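Local coordinates for solute Binding Protein, BlMnBP1 in complex with mannotriose (PDB 6FUV), which binds beta-manno-oligosaccharides such as mannotriose and probably delivers them to the ABC transporter it serves in Bifidobacterium, at residues A[136-140]-A[141-145]; A[231-234]-A[235-239]; A[352-355]-A[356-359]; A[391-394]-A[395-399]. All blocks are in the same frame, centred on the assembly; numbering follows the deposited sequence.

Contact 1 (A[136-140]-A[141-145])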
loop_
_atom_site.group_PDB
_atom_site.type_symbol
_atom_site.label_atom_id
_atom_site.label_comp_id
_atom_site.label_asym_id
_atom_site.label_seq_id
_atom_site.Cartn_x
_atom_site.Cartn_y
_atom_site.Cartn_z
ATOM N N VAL A 136 -8.947 8.027 2.364
ATOM C CA VAL A 136 -9.744 8.441 1.215
ATOM C C VAL A 136 -9.191 9.748 0.659
ATOM O O VAL A 136 -9.065 10.746 1.385
ATOM C CB VAL A 136 -11.227 8.631 1.561
ATOM C CG1 VAL A 136 -12.026 8.974 0.360
ATOM C CG2 VAL A 136 -11.782 7.383 2.221
ATOM N N VAL A 137 -8.893 9.731 -0.660
ATOM C CA VAL A 137 -8.573 10.950 -1.395
ATOM C C VAL A 137 -9.886 11.605 -1.784
ATOM O O VAL A 137 -10.800 10.932 -2.196
ATOM C CB VAL A 137 -7.710 10.658 -2.636
ATOM C CG1 VAL A 137 -7.445 11.937 -3.405
ATOM C CG2 VAL A 137 -6.402 9.974 -2.271
ATOM N N TYR A 138 -10.008 12.912 -1.619
ATOM C CA TYR A 138 -11.278 13.586 -1.878
ATOM C C TYR A 138 -11.012 15.017 -2.324
ATOM O O TYR A 138 -9.984 15.609 -1.993
ATOM C CB TYR A 138 -12.189 13.585 -0.620
ATOM C CG TYR A 138 -11.770 14.561 0.491
ATOM C CD1 TYR A 138 -10.787 14.225 1.400
ATOM C CD2 TYR A 138 -12.347 15.803 0.608
ATOM C CE1 TYR A 138 -10.390 15.067 2.372
ATOM C CE2 TYR A 138 -11.943 16.694 1.610
ATOM C CZ TYR A 138 -10.966 16.307 2.513
ATOM O OH TYR A 138 -10.535 17.184 3.519
ATOM N N ASN A 139 -11.931 15.541 -3.123
ATOM C CA ASN A 139 -11.856 16.903 -3.614
ATOM C C ASN A 139 -12.641 17.791 -2.646
ATOM O O ASN A 139 -13.866 17.706 -2.563
ATOM C CB ASN A 139 -12.385 17.016 -5.049
ATOM C CG ASN A 139 -12.036 18.392 -5.675
ATOM O OD1 ASN A 139 -12.477 19.405 -5.182
ATOM N ND2 ASN A 139 -11.202 18.415 -6.717
ATOM N N ALA A 140 -11.930 18.618 -1.887
ATOM C CA ALA A 140 -12.557 19.509 -0.912
ATOM C C ALA A 140 -13.477 20.546 -1.576
ATOM O O ALA A 140 -14.543 20.868 -1.048
ATOM C CB ALA A 140 -11.462 20.200 -0.103
ATOM N N LYS A 141 -13.092 21.085 -2.728
ATOM C CA LYS A 141 -14.001 21.994 -3.427
ATOM C C LYS A 141 -15.349 21.320 -3.730
ATOM O O LYS A 141 -16.425 21.865 -3.426
ATOM C CB LYS A 141 -13.328 22.488 -4.697
ATOM C CG LYS A 141 -14.178 23.405 -5.564
ATOM C CD LYS A 141 -13.420 23.743 -6.851
ATOM C CE LYS A 141 -14.102 24.848 -7.656
ATOM N NZ LYS A 141 -15.330 24.358 -8.356
ATOM N N VAL A 142 -15.307 20.114 -4.299
ATOM C CA VAL A 142 -16.555 19.377 -4.492
ATOM C C VAL A 142 -17.291 19.225 -3.163
ATOM O O VAL A 142 -18.508 19.406 -3.082
ATOM C CB VAL A 142 -16.276 18.007 -5.130
ATOM C CG1 VAL A 142 -17.529 17.176 -5.086
ATOM C CG2 VAL A 142 -15.771 18.150 -6.556
ATOM N N PHE A 143 -16.568 18.854 -2.108
ATOM C CA PHE A 143 -17.211 18.669 -0.810
ATOM C C PHE A 143 -17.891 19.960 -0.364
ATOM O O PHE A 143 -18.978 19.922 0.230
ATOM C CB PHE A 143 -16.174 18.218 0.226
ATOM C CG PHE A 143 -16.044 16.715 0.353
ATOM C CD1 PHE A 143 -16.002 15.911 -0.760
ATOM C CD2 PHE A 143 -15.936 16.119 1.576
ATOM C CE1 PHE A 143 -15.891 14.533 -0.638
ATOM C CE2 PHE A 143 -15.792 14.767 1.690
ATOM C CZ PHE A 143 -15.780 13.968 0.567
ATOM N N LYS A 144 -17.274 21.122 -0.629
ATOM C CA LYS A 144 -17.907 22.373 -0.216
ATOM C C LYS A 144 -19.135 22.657 -1.067
ATOM O O LYS A 144 -20.173 23.042 -0.536
ATOM C CB LYS A 144 -16.929 23.521 -0.292
ATOM C CG LYS A 144 -17.333 24.724 0.556
ATOM C CD LYS A 144 -16.618 26.021 0.124
ATOM C CE LYS A 144 -15.102 25.908 0.256
ATOM N NZ LYS A 144 -14.413 26.304 -1.017
ATOM N N GLU A 145 -19.072 22.371 -2.370
ATOM C CA GLU A 145 -20.230 22.621 -3.224
ATOM C C GLU A 145 -21.420 21.776 -2.806
ATOM O O GLU A 145 -22.553 22.102 -3.175
ATOM C CB GLU A 145 -19.946 22.284 -4.691
ATOM C CG GLU A 145 -18.833 23.051 -5.341
ATOM C CD GLU A 145 -18.489 22.498 -6.724
ATOM O OE1 GLU A 145 -19.387 21.860 -7.352
ATOM O OE2 GLU A 145 -17.322 22.682 -7.183
#
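K144 N donates to A140 O at 2.8 Å, the shortest bond of the turn in which strand 135-139 becomes helix 140-145. One residue earlier F143 N reaches N139 O at 3.0 Å. The side chain of N139 is the N-cap: OD1 accepts from V142 N at 3.0 Å over a nearly straight N-H path, although the donor stands 34° out of the amide plane. With CG anti to the backbone N (chi1 -168°), OD1 is brought to V142 N at the start of the helix, and CG also lies against V142 CG2. The other end of this amide is held too, since N139 ND2 donates to M256 O. A single side chain thus caps the helix and ties it to the region of helix 249-257. On another flank, the CD2 corner of Y138 sits over the centre of one face of the F143 ring, CD2 to CD2 3.7 Å, with the planes turned 41° apart; Y138 CB touches the same ring at CE1 and CZ. Along the helix surface K141 NZ forms a salt bridge with E145 OE2 at 2.9 Å. The strand lies between strands 261-264 and 284-288 of a four-stranded mixed sheet, T263 touches both Y138 and F143, and V142 and F143 pack on I165 of helix 155-168.

Contact 2 (A[231-234]-A[235-239])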
loop_
_atom_site.group_PDB
_atom_site.type_symbol
_atom_site.label_atom_id
_atom_site.label_comp_id
_atom_site.label_asym_id
_atom_site.label_seq_id
_atom_site.Cartn_x
_atom_site.Cartn_y
_atom_site.Cartn_z
ATOM N N LEU A 231 -17.937 -0.167 0.277
ATOM C CA LEU A 231 -17.853 -0.389 -1.165
ATOM C C LEU A 231 -19.166 -0.916 -1.705
ATOM O O LEU A 231 -19.711 -0.338 -2.642
ATOM C CB LEU A 231 -16.720 -1.362 -1.483
ATOM C CG LEU A 231 -16.591 -1.796 -2.926
ATOM C CD1 LEU A 231 -16.623 -0.612 -3.852
ATOM C CD2 LEU A 231 -15.345 -2.570 -3.180
ATOM N N TYR A 232 -19.723 -1.957 -1.076
ATOM C CA TYR A 232 -21.000 -2.489 -1.542
ATOM C C TYR A 232 -22.024 -1.375 -1.634
ATOM O O TYR A 232 -22.723 -1.238 -2.641
ATOM C CB TYR A 232 -21.509 -3.597 -0.620
ATOM C CG TYR A 232 -22.683 -4.386 -1.185
ATOM C CD1 TYR A 232 -23.949 -3.941 -1.028
ATOM C CD2 TYR A 232 -22.503 -5.566 -1.858
ATOM C CE1 TYR A 232 -25.030 -4.656 -1.503
ATOM C CE2 TYR A 232 -23.581 -6.297 -2.350
ATOM C CZ TYR A 232 -24.835 -5.836 -2.171
ATOM O OH TYR A 232 -25.938 -6.480 -2.631
ATOM N N ASP A 233 -22.133 -0.571 -0.576
ATOM C CA ASP A 233 -23.206 0.410 -0.518
ATOM C C ASP A 233 -22.973 1.557 -1.494
ATOM O O ASP A 233 -23.930 2.081 -2.069
ATOM C CB ASP A 233 -23.353 0.918 0.908
ATOM C CG ASP A 233 -24.051 -0.044 1.779
ATOM O OD1 ASP A 233 -24.464 -1.082 1.230
ATOM O OD2 ASP A 233 -24.211 0.252 2.988
ATOM N N ALA A 234 -21.729 1.999 -1.656
ATOM C CA ALA A 234 -21.459 3.011 -2.659
ATOM C C ALA A 234 -21.973 2.567 -4.024
ATOM O O ALA A 234 -22.588 3.348 -4.756
ATOM C CB ALA A 234 -19.958 3.297 -2.697
ATOM N N VAL A 235 -21.687 1.328 -4.419
ATOM C CA VAL A 235 -22.122 0.859 -5.731
ATOM C C VAL A 235 -23.630 0.653 -5.760
ATOM O O VAL A 235 -24.319 1.142 -6.655
ATOM C CB VAL A 235 -21.361 -0.424 -6.099
ATOM C CG1 VAL A 235 -21.837 -1.012 -7.417
ATOM C CG2 VAL A 235 -19.905 -0.151 -6.116
ATOM N N ALA A 236 -24.181 -0.015 -4.751
ATOM C CA ALA A 236 -25.595 -0.362 -4.805
ATOM C C ALA A 236 -26.467 0.877 -4.690
ATOM O O ALA A 236 -27.523 0.959 -5.303
ATOM C CB ALA A 236 -25.925 -1.342 -3.694
ATOM N N ASN A 237 -26.049 1.851 -3.915
ATOM C CA ASN A 237 -26.822 3.084 -3.793
ATOM C C ASN A 237 -26.731 3.971 -5.037
ATOM O O ASN A 237 -27.343 5.050 -5.075
ATOM C CB ASN A 237 -26.359 3.892 -2.570
ATOM C CG ASN A 237 -26.603 3.200 -1.263
ATOM O OD1 ASN A 237 -27.489 2.394 -1.125
ATOM N ND2 ASN A 237 -25.803 3.530 -0.284
ATOM N N GLY A 238 -25.987 3.549 -6.051
ATOM C CA GLY A 238 -25.803 4.378 -7.224
ATOM C C GLY A 238 -24.874 5.571 -7.079
ATOM O O GLY A 238 -25.072 6.583 -7.757
ATOM N N TYR A 239 -23.836 5.473 -6.252
ATOM C CA TYR A 239 -22.922 6.583 -6.009
ATOM C C TYR A 239 -21.554 6.381 -6.668
ATOM O O TYR A 239 -20.601 7.110 -6.353
ATOM C CB TYR A 239 -22.745 6.795 -4.496
ATOM C CG TYR A 239 -24.000 7.169 -3.743
ATOM C CD1 TYR A 239 -25.038 7.806 -4.375
ATOM C CD2 TYR A 239 -24.158 6.847 -2.411
ATOM C CE1 TYR A 239 -26.199 8.139 -3.699
ATOM C CE2 TYR A 239 -25.322 7.178 -1.726
ATOM C CZ TYR A 239 -26.325 7.825 -2.382
ATOM O OH TYR A 239 -27.469 8.122 -1.721
HETATM O O HOH W 1 -26.129 2.607 2.656
#
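A236 N to Y232 O at 2.8 Å and V235 N to L231 O at 3.1 Å are ordinary helical bonds of the last turns of helix 223-236. N237 N continues the series to D233 O at 2.8 Å. Then the pattern changes: Y239 N closes on A234 O at 2.9 Å, while G238 N turns back to V235 O at 3.0 Å. With the positive phi of G238 (74°), these two bonds make a Schellman motif, a common way for a helix to end on glycine.

The apolar touches are lighter. L231 and V235 lie side by side and point the same way, CD1 to CG2 4.0 Å, and the CE1 corner of the Y232 ring meets A236 CB at 4.1 Å. Beyond the helix end, N237 CB rests over one face of the Y239 ring near its rim.

The polar side chains are joined through water. N237 has CG anti to its carbonyl carbon (chi1 -64°), which lays the amide beside D233 and lets ND2 reach a water at 3.1 Å; that water accepts from ND2 and donates, weakly, to D233 OD2. Each end has a second partner: D233 OD2 forms a salt bridge with K229, and N237 ND2 donates to Q159 of helix 155-168. Y232 OH hydrogen-bonds to K407 O.

The chemistry implies a helix terminus set mainly by its backbone, the glycine permitting the reversal and Y239 N satisfying A234 O, while D233, with K229 beside it, is probably kept ionised.

Contact 3 (A[352-355]-A[356-359])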
loop_
_atom_site.group_PDB
_atom_site.type_symbol
_atom_site.label_atom_id
_atom_site.label_comp_id
_atom_site.label_asym_id
_atom_site.label_seq_id
_atom_site.Cartn_x
_atom_site.Cartn_y
_atom_site.Cartn_z
ATOM N N ASP A 352 2.747 17.169 4.766
ATOM C CA ASP A 352 1.449 17.803 4.945
ATOM C C ASP A 352 0.305 16.905 4.521
ATOM O O ASP A 352 -0.854 17.267 4.724
ATOM C CB ASP A 352 1.400 19.114 4.149
ATOM C CG ASP A 352 1.393 18.892 2.667
ATOM O OD1 ASP A 352 2.205 18.077 2.169
ATOM O OD2 ASP A 352 0.542 19.515 1.981
ATOM N N THR A 353 0.603 15.743 3.938
ATOM C CA THR A 353 -0.426 14.807 3.529
ATOM C C THR A 353 -1.316 14.409 4.687
ATOM O O THR A 353 -2.432 13.967 4.454
ATOM C CB THR A 353 0.224 13.529 2.942
ATOM O OG1 THR A 353 1.333 13.888 2.106
ATOM C CG2 THR A 353 -0.768 12.722 2.198
ATOM N N TYR A 354 -0.849 14.526 5.930
ATOM C CA TYR A 354 -1.593 14.029 7.082
ATOM C C TYR A 354 -2.242 15.148 7.890
ATOM O O TYR A 354 -2.436 15.024 9.086
ATOM C CB TYR A 354 -0.667 13.197 7.975
ATOM C CG TYR A 354 -0.394 11.838 7.420
ATOM C CD1 TYR A 354 0.611 11.642 6.499
ATOM C CD2 TYR A 354 -1.176 10.732 7.796
ATOM C CE1 TYR A 354 0.821 10.388 5.942
ATOM C CE2 TYR A 354 -0.919 9.496 7.282
ATOM C CZ TYR A 354 0.071 9.331 6.336
ATOM O OH TYR A 354 0.266 8.046 5.759
ATOM N N GLU A 355 -2.603 16.242 7.271
ATOM C CA GLU A 355 -3.089 17.364 8.075
ATOM C C GLU A 355 -4.520 17.181 8.578
ATOM O O GLU A 355 -4.957 17.932 9.453
ATOM C CB GLU A 355 -2.992 18.670 7.286
ATOM C CG GLU A 355 -4.183 19.018 6.449
ATOM C CD GLU A 355 -3.951 20.331 5.659
ATOM O OE1 GLU A 355 -3.001 21.075 6.022
ATOM O OE2 GLU A 355 -4.718 20.603 4.692
ATOM N N HIS A 356 -5.250 16.178 8.100
ATOM C CA HIS A 356 -6.536 15.820 8.687
ATOM C C HIS A 356 -6.443 14.624 9.627
ATOM O O HIS A 356 -7.457 14.045 9.975
ATOM C CB HIS A 356 -7.537 15.533 7.583
ATOM C CG HIS A 356 -7.748 16.674 6.664
ATOM N ND1 HIS A 356 -8.273 17.868 7.084
ATOM C CD2 HIS A 356 -7.514 16.801 5.345
ATOM C CE1 HIS A 356 -8.352 18.695 6.060
ATOM N NE2 HIS A 356 -7.915 18.064 4.989
ATOM N N PHE A 357 -5.250 14.237 10.037
ATOM C CA PHE A 357 -5.010 13.053 10.849
ATOM C C PHE A 357 -4.573 13.410 12.265
ATOM O O PHE A 357 -4.092 12.539 12.990
ATOM C CB PHE A 357 -3.939 12.168 10.169
ATOM C CG PHE A 357 -4.479 11.270 9.101
ATOM C CD1 PHE A 357 -5.045 11.789 7.971
ATOM C CD2 PHE A 357 -4.457 9.904 9.249
ATOM C CE1 PHE A 357 -5.586 10.958 7.005
ATOM C CE2 PHE A 357 -4.994 9.068 8.282
ATOM C CZ PHE A 357 -5.539 9.587 7.157
ATOM N N LYS A 358 -4.714 14.663 12.677
ATOM C CA LYS A 358 -4.150 15.069 13.956
ATOM C C LYS A 358 -4.723 14.274 15.117
ATOM O O LYS A 358 -4.010 14.010 16.085
ATOM C CB LYS A 358 -4.399 16.551 14.154
ATOM C CG LYS A 358 -3.721 17.444 13.126
ATOM C CD LYS A 358 -4.206 18.915 13.246
ATOM C CE LYS A 358 -3.306 19.863 12.458
ATOM N NZ LYS A 358 -3.284 19.562 10.988
ATOM N N ASP A 359 -5.976 13.848 15.022
ATOM C CA ASP A 359 -6.597 13.023 16.044
ATOM C C ASP A 359 -6.525 11.524 15.773
ATOM O O ASP A 359 -7.132 10.766 16.524
ATOM C CB ASP A 359 -8.083 13.376 16.166
ATOM C CG ASP A 359 -8.322 14.762 16.710
ATOM O OD1 ASP A 359 -7.446 15.244 17.435
ATOM O OD2 ASP A 359 -9.379 15.361 16.405
HETATM O O HOH W 2 -4.743 14.533 5.670
HETATM O O HOH W 3 -4.009 21.768 8.823
#
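Y354 and F357 form the tight side of this type I turn, their rings meeting edge-to-face. The CD2 corner of Y354 points at the face of F357 and lies 3.6 Å from its CG, with the planes 76° apart. Both rings have CG anti to the carbonyl carbon (chi1 -76° and -83°), consistent with their lying on one flank of the turn. Behind them F357 N donates to Y354 O at 3.1 Å from well above the carbonyl plane. Y354 OH bonds T133 OG1, fixing the far end of its ring.

The solvent side is more loosely joined. K358 bends at its last torsion and brings NZ onto a lone pair of E355 O at 2.8 Å, in the carbonyl plane. A water accepts from K358 NZ and gives a weak bond to E355 OE1, so this carboxylate reaches the ammonium indirectly. A second water donates to T353 O and accepts from H356 N, 3.0 Å from that nitrogen. E355 CG stands 4.0 Å over the centre of the H356 ring, a CH-pi contact, and H356 NE2 is hydrogen-bonded to Q285 OE1. An alanine in place of H356 would probably leave E355 CG without the ring face it packs on and Q285 OE1 without that partner.

The turn lies in the loop between helix 334-337 and strand 361-364, against strand 284-288: F357 lies nearly parallel to the ring of Y286 and touches P288, and E355 rests on Q285.

Contact 4 (A[391-394]-A[395-399])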
loop_
_atom_site.group_PDB
_atom_site.type_symbol
_atom_site.label_atom_id
_atom_site.label_comp_id
_atom_site.label_asym_id
_atom_site.label_seq_id
_atom_site.Cartn_x
_atom_site.Cartn_y
_atom_site.Cartn_z
ATOM N N ASN A 391 -5.182 -10.093 -4.445
ATOM C CA ASN A 391 -6.434 -10.625 -4.988
ATOM C C ASN A 391 -7.511 -9.538 -4.995
ATOM O O ASN A 391 -8.231 -9.327 -4.009
ATOM C CB ASN A 391 -6.906 -11.842 -4.206
ATOM C CG ASN A 391 -8.163 -12.434 -4.777
ATOM O OD1 ASN A 391 -8.752 -11.861 -5.673
ATOM N ND2 ASN A 391 -8.587 -13.594 -4.258
ATOM N N GLY A 392 -7.585 -8.817 -6.107
ATOM C CA GLY A 392 -8.579 -7.810 -6.341
ATOM C C GLY A 392 -9.840 -8.353 -6.945
ATOM O O GLY A 392 -10.887 -7.709 -6.884
ATOM N N LYS A 393 -9.738 -9.543 -7.528
ATOM C CA LYS A 393 -10.892 -10.198 -8.139
ATOM C C LYS A 393 -12.028 -10.385 -7.139
ATOM O O LYS A 393 -13.195 -10.145 -7.473
ATOM C CB LYS A 393 -10.477 -11.556 -8.720
ATOM C CG LYS A 393 -11.611 -12.299 -9.457
ATOM C CD LYS A 393 -12.317 -11.478 -10.523
ATOM C CE LYS A 393 -13.215 -12.320 -11.433
ATOM N NZ LYS A 393 -14.085 -13.213 -10.630
ATOM N N LYS A 394 -11.714 -10.862 -5.923
ATOM C CA LYS A 394 -12.761 -10.964 -4.903
ATOM C C LYS A 394 -13.450 -9.625 -4.629
ATOM O O LYS A 394 -14.645 -9.595 -4.270
ATOM C CB LYS A 394 -12.177 -11.509 -3.622
ATOM C CG LYS A 394 -11.200 -10.610 -2.931
ATOM C CD LYS A 394 -10.850 -11.093 -1.482
ATOM C CE LYS A 394 -9.977 -10.120 -0.765
ATOM N NZ LYS A 394 -8.611 -10.088 -1.200
ATOM N N ILE A 395 -12.723 -8.512 -4.782
ATOM C CA ILE A 395 -13.301 -7.184 -4.579
ATOM C C ILE A 395 -14.145 -6.776 -5.787
ATOM O O ILE A 395 -15.240 -6.196 -5.647
ATOM C CB ILE A 395 -12.172 -6.174 -4.309
ATOM C CG1 ILE A 395 -11.249 -6.675 -3.181
ATOM C CG2 ILE A 395 -12.747 -4.840 -3.940
ATOM C CD1 ILE A 395 -11.940 -6.880 -1.937
ATOM N N GLN A 396 -13.650 -7.097 -6.989
ATOM C CA GLN A 396 -14.422 -6.852 -8.195
ATOM C C GLN A 396 -15.757 -7.561 -8.095
ATOM O O GLN A 396 -16.787 -7.014 -8.467
ATOM C CB GLN A 396 -13.611 -7.299 -9.416
ATOM C CG GLN A 396 -12.506 -6.338 -9.841
ATOM C CD GLN A 396 -11.473 -6.956 -10.742
ATOM O OE1 GLN A 396 -11.260 -8.171 -10.710
ATOM N NE2 GLN A 396 -10.792 -6.108 -11.557
ATOM N N ASP A 397 -15.759 -8.761 -7.533
ATOM C CA ASP A 397 -17.007 -9.520 -7.432
ATOM C C ASP A 397 -18.048 -8.775 -6.591
ATOM O O ASP A 397 -19.252 -8.869 -6.857
ATOM C CB ASP A 397 -16.760 -10.932 -6.852
ATOM C CG ASP A 397 -16.070 -11.867 -7.847
ATOM O OD1 ASP A 397 -16.078 -11.617 -9.075
ATOM O OD2 ASP A 397 -15.498 -12.874 -7.406
ATOM N N ILE A 398 -17.608 -8.048 -5.564
ATOM C CA ILE A 398 -18.530 -7.253 -4.755
ATOM C C ILE A 398 -19.178 -6.181 -5.617
ATOM O O ILE A 398 -20.393 -5.980 -5.565
ATOM C CB ILE A 398 -17.808 -6.638 -3.538
ATOM C CG1 ILE A 398 -17.398 -7.697 -2.536
ATOM C CG2 ILE A 398 -18.714 -5.596 -2.876
ATOM C CD1 ILE A 398 -16.480 -7.251 -1.496
ATOM N N VAL A 399 -18.367 -5.467 -6.407
ATOM C CA VAL A 399 -18.885 -4.409 -7.270
ATOM C C VAL A 399 -19.961 -4.981 -8.186
ATOM O O VAL A 399 -21.067 -4.430 -8.334
ATOM C CB VAL A 399 -17.724 -3.785 -8.074
ATOM C CG1 VAL A 399 -18.264 -2.832 -9.102
ATOM C CG2 VAL A 399 -16.685 -3.101 -7.167
#
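N391 O lies 4.1 Å from I395 CG1, and N391 OD1 caps the start of helix 393-404 by accepting from K394 N at 3.1 Å, the donor lying 38° out of the amide plane. G392 O then takes two backbone donors, Q396 N at 2.8 Å and, weakly, I395 N at 2.9 Å. At K393 the backbone O accepts from D397 N, while the side chain bends at chi2 (52°) and chi4 (48°) to put NZ on the syn lone pair of D397 OD1 at 3.0 Å. On the way, K393 CD passes Q396 OE1 at 3.5 Å; the other end of that amide donates to F178 O. K394 lies alongside I395, CG to CD1 3.9 Å, and its NZ curls back to a lone pair of N391 O at 2.9 Å. D188 and L385 O also hold this ammonium. An alanine at D397 would probably leave K393 NZ without its counter-charge and free the lysine end to turn. I395 packs on L231 of helix 223-236 and W416 of helix 409-426. The chemistry implies a division of labour: K394 pays for its burial with an acid and two carbonyls, whereas K393 and D397 pair along the outside of the turn.

Along the chain the four contacts come strictly in series, none nested or crossed. Each is local, closing within a few residues. Contact 1 leads a strand of the four-stranded sheet into helix 140-145, and contact 2 ends helix 223-236, with their nearest atoms about 10 Å apart. Contact 3, a turn in the loop before strand 361-364, comes back against contact 1 where Y138 OH lies 3.1 Å from H356 NE2. Contact 4 starts helix 393-404, which packs on helix 223-236 of contact 2: L231 CD2 meets I395 CG2 at 3.5 Å, and Y232 CD2 meets I398 CG2 at 3.9 Å. Contacts 1 and 3 thus join sheet and loop, contacts 2 and 4 two helices.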